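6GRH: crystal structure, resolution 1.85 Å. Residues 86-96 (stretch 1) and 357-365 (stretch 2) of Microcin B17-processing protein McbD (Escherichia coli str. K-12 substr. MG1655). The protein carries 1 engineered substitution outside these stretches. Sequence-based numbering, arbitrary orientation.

Stretch 1 86-96: KAFTEAFFQIS
Stretch 2, residues 357-365: IVSPDFFLH

This is a small apolar contact, without a hydrogen bond across it, in which one face of a helix packs on a proline-bearing turn and the leucine that follows it, touching residues being at least 269 apart in sequence. Stretch 1 enters already helical at Lys 86, with phi/psi near -63/-43 through the residues that meet Pro 360, drifting to -82/-46 at Ile 95, and i to i+4 bonds such as Ala 91 N to Ala 87 O at 3.0 Å. Stretch 2 leaves a strand at Val 358 and enters a type I turn from Ser 359 to Phe 362, closed by Phe 362 N to Ser 359 O at 3.2 Å; Ser 359 OG also accepts from Asp 361 N at 3.2 Å.

Register is set where Phe 88 CA lies 5.4 Å from Pro 360 CA. The CA-to-CB bonds of Ala 87, Ala 91 and Ile 95 point toward stretch 2, those of Pro 360 and Leu 364 toward stretch 1. Pro 360 (phi/psi -71/-8, C-gamma endo) is the hub: its CG sits 3.8 Å from the centroid of the Phe 88 ring, 6° off the normal, a CH-pi contact over the face. Phe 88 (m, chi2 -79°) starts sideways, but its ring swings nearer. At the alanines i and i+4 the proline comes close: Pro 360 CB lies 3.5 Å from the backbone Ala 87 O and 3.8 Å from Ala 91 CB. Leu 364 (m, t) extends the row, its CD1 lying 3.8 Å from Ala 91 CB and 3.9 Å from CD1 of Ile 95 (m, t).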

# COMPACT_ATOMS: atom_id res chain seq x y z
N LYS E 86 -63.14 -2.47 23.93
CA LYS E 86 -63.76 -1.49 24.84
C LYS E 86 -62.74 -0.46 25.35
O LYS E 86 -63.03 0.75 25.39
CB LYS E 86 -64.44 -2.20 26.02
CG LYS E 86 -65.29 -1.31 26.92
N ALA E 87 -61.55 -0.92 25.74
CA ALA E 87 -60.48 -0.02 26.17
C ALA E 87 -60.01 0.94 25.05
O ALA E 87 -59.72 2.11 25.31
CB ALA E 87 -59.30 -0.82 26.70
N PHE E 88 -59.91 0.44 23.82
CA PHE E 88 -59.59 1.31 22.69
C PHE E 88 -60.67 2.36 22.49
O PHE E 88 -60.36 3.54 22.33
CB PHE E 88 -59.33 0.53 21.39
CG PHE E 88 -57.92 0.02 21.26
CD1 PHE E 88 -56.88 0.87 20.88
CD2 PHE E 88 -57.62 -1.31 21.54
CE1 PHE E 88 -55.57 0.41 20.77
CE2 PHE E 88 -56.30 -1.79 21.42
CZ PHE E 88 -55.28 -0.92 21.04
N THR E 89 -61.93 1.92 22.52
CA THR E 89 -63.08 2.82 22.38
C THR E 89 -63.02 3.95 23.41
O THR E 89 -63.24 5.09 23.06
CB THR E 89 -64.43 2.09 22.56
OG1 THR E 89 -64.48 0.97 21.65
CG2 THR E 89 -65.60 3.02 22.28
N GLU E 90 -62.71 3.61 24.66
CA GLU E 90 -62.60 4.62 25.72
C GLU E 90 -61.38 5.53 25.53
O GLU E 90 -61.44 6.71 25.88
CB GLU E 90 -62.60 3.95 27.11
CG GLU E 90 -63.94 3.27 27.49
CD GLU E 90 -65.17 4.13 27.20
OE1 GLU E 90 -65.37 5.14 27.90
OE2 GLU E 90 -65.96 3.81 26.27
N ALA E 91 -60.29 5.00 24.96
CA ALA E 91 -59.16 5.85 24.56
C ALA E 91 -59.55 6.81 23.44
O ALA E 91 -59.40 8.02 23.58
CB ALA E 91 -57.95 5.01 24.15
N PHE E 92 -60.09 6.27 22.35
CA PHE E 92 -60.49 7.09 21.19
C PHE E 92 -61.58 8.11 21.53
O PHE E 92 -61.55 9.23 21.03
CB PHE E 92 -60.99 6.22 20.02
CG PHE E 92 -59.90 5.47 19.28
CD1 PHE E 92 -58.74 6.10 18.87
CD2 PHE E 92 -60.08 4.13 18.95
CE1 PHE E 92 -57.75 5.39 18.18
CE2 PHE E 92 -59.11 3.43 18.25
CZ PHE E 92 -57.95 4.06 17.87
N PHE E 93 -62.52 7.74 22.40
CA PHE E 93 -63.56 8.67 22.84
C PHE E 93 -63.01 9.95 23.49
O PHE E 93 -63.61 11.01 23.36
CB PHE E 93 -64.54 7.99 23.78
CG PHE E 93 -65.79 8.78 24.05
CD1 PHE E 93 -66.78 8.89 23.08
CD2 PHE E 93 -65.99 9.41 25.28
CE1 PHE E 93 -67.93 9.62 23.32
CE2 PHE E 93 -67.14 10.14 25.53
CZ PHE E 93 -68.12 10.24 24.55
N GLN E 94 -61.85 9.88 24.15
CA GLN E 94 -61.20 11.09 24.72
C GLN E 94 -60.36 11.87 23.71
O GLN E 94 -60.07 13.05 23.91
CB GLN E 94 -60.28 10.70 25.85
CG GLN E 94 -60.93 9.95 26.98
CD GLN E 94 -59.90 9.51 27.99
OE1 GLN E 94 -59.17 10.34 28.55
NE2 GLN E 94 -59.81 8.21 28.20
N ILE E 95 -59.91 11.20 22.67
CA ILE E 95 -58.92 11.77 21.75
C ILE E 95 -59.58 12.69 20.72
O ILE E 95 -59.09 13.80 20.49
CB ILE E 95 -58.07 10.63 21.16
CG1 ILE E 95 -57.23 10.01 22.31
CG2 ILE E 95 -57.15 11.13 20.05
CD1 ILE E 95 -56.48 8.75 21.96
N SER E 96 -60.69 12.26 20.12
CA SER E 96 -61.50 13.14 19.25
C SER E 96 -62.79 13.54 19.96
O SER E 96 -63.09 13.07 21.05
CB SER E 96 -61.83 12.42 17.94
OG SER E 96 -62.85 11.43 18.12
N ILE E 357 -44.89 -1.57 21.45
CA ILE E 357 -45.76 -1.89 22.55
C ILE E 357 -46.73 -0.75 22.75
O ILE E 357 -46.30 0.40 22.92
CB ILE E 357 -44.98 -2.26 23.82
CG1 ILE E 357 -44.27 -3.60 23.56
CG2 ILE E 357 -45.93 -2.37 25.00
CD1 ILE E 357 -43.50 -4.18 24.69
N VAL E 358 -48.02 -1.10 22.73
CA VAL E 358 -49.15 -0.19 22.74
C VAL E 358 -50.16 -0.65 23.78
O VAL E 358 -50.51 -1.83 23.82
CB VAL E 358 -49.92 -0.22 21.39
CG1 VAL E 358 -51.14 0.69 21.43
CG2 VAL E 358 -49.01 0.19 20.25
N SER E 359 -50.65 0.29 24.59
CA SER E 359 -51.78 0.04 25.48
C SER E 359 -52.74 1.24 25.58
O SER E 359 -52.31 2.33 25.97
CB SER E 359 -51.31 -0.34 26.87
OG SER E 359 -52.44 -0.62 27.70
N PRO E 360 -54.03 1.04 25.26
CA PRO E 360 -55.03 2.11 25.52
C PRO E 360 -55.34 2.36 26.99
O PRO E 360 -56.06 3.31 27.30
CB PRO E 360 -56.28 1.61 24.79
CG PRO E 360 -56.16 0.12 24.86
CD PRO E 360 -54.68 -0.18 24.73
N ASP E 361 -54.83 1.51 27.90
CA ASP E 361 -54.91 1.75 29.34
C ASP E 361 -53.74 2.56 29.93
O ASP E 361 -53.74 2.87 31.14
CB ASP E 361 -55.06 0.41 30.06
CG ASP E 361 -56.45 -0.18 29.88
OD1 ASP E 361 -57.43 0.60 29.81
OD2 ASP E 361 -56.57 -1.42 29.81
N PHE E 362 -52.78 2.91 29.09
CA PHE E 362 -51.69 3.80 29.45
C PHE E 362 -51.75 4.95 28.44
O PHE E 362 -52.63 4.97 27.55
CB PHE E 362 -50.35 3.05 29.31
CG PHE E 362 -50.10 1.99 30.37
CD1 PHE E 362 -50.71 0.75 30.30
CD2 PHE E 362 -49.21 2.23 31.41
CE1 PHE E 362 -50.47 -0.23 31.25
CE2 PHE E 362 -48.97 1.25 32.37
CZ PHE E 362 -49.59 0.02 32.28
N PHE E 363 -50.84 5.91 28.56
CA PHE E 363 -50.75 6.96 27.53
C PHE E 363 -50.41 6.38 26.15
O PHE E 363 -49.47 5.62 26.01
CB PHE E 363 -49.76 8.04 27.93
CG PHE E 363 -50.20 8.80 29.14
CD1 PHE E 363 -51.16 9.81 29.01
CD2 PHE E 363 -49.70 8.51 30.39
CE1 PHE E 363 -51.58 10.51 30.11
CE2 PHE E 363 -50.10 9.21 31.49
CZ PHE E 363 -51.05 10.21 31.37
N LEU E 364 -51.22 6.72 25.14
CA LEU E 364 -50.97 6.23 23.77
C LEU E 364 -49.82 6.95 23.08
O LEU E 364 -49.22 6.41 22.16
CB LEU E 364 -52.26 6.31 22.91
CG LEU E 364 -53.23 5.15 23.16
CD1 LEU E 364 -54.56 5.41 22.47
CD2 LEU E 364 -52.68 3.81 22.70
N HIS E 365 -49.52 8.16 23.51
CA HIS E 365 -48.37 8.89 23.00
C HIS E 365 -47.96 9.93 24.04
O HIS E 365 -48.61 10.02 25.08
CB HIS E 365 -48.73 9.54 21.65
CG HIS E 365 -49.86 10.52 21.73
ND1 HIS E 365 -49.71 11.78 22.25
CD2 HIS E 365 -51.14 10.43 21.29
CE1 HIS E 365 -50.86 12.42 22.17
NE2 HIS E 365 -51.74 11.63 21.58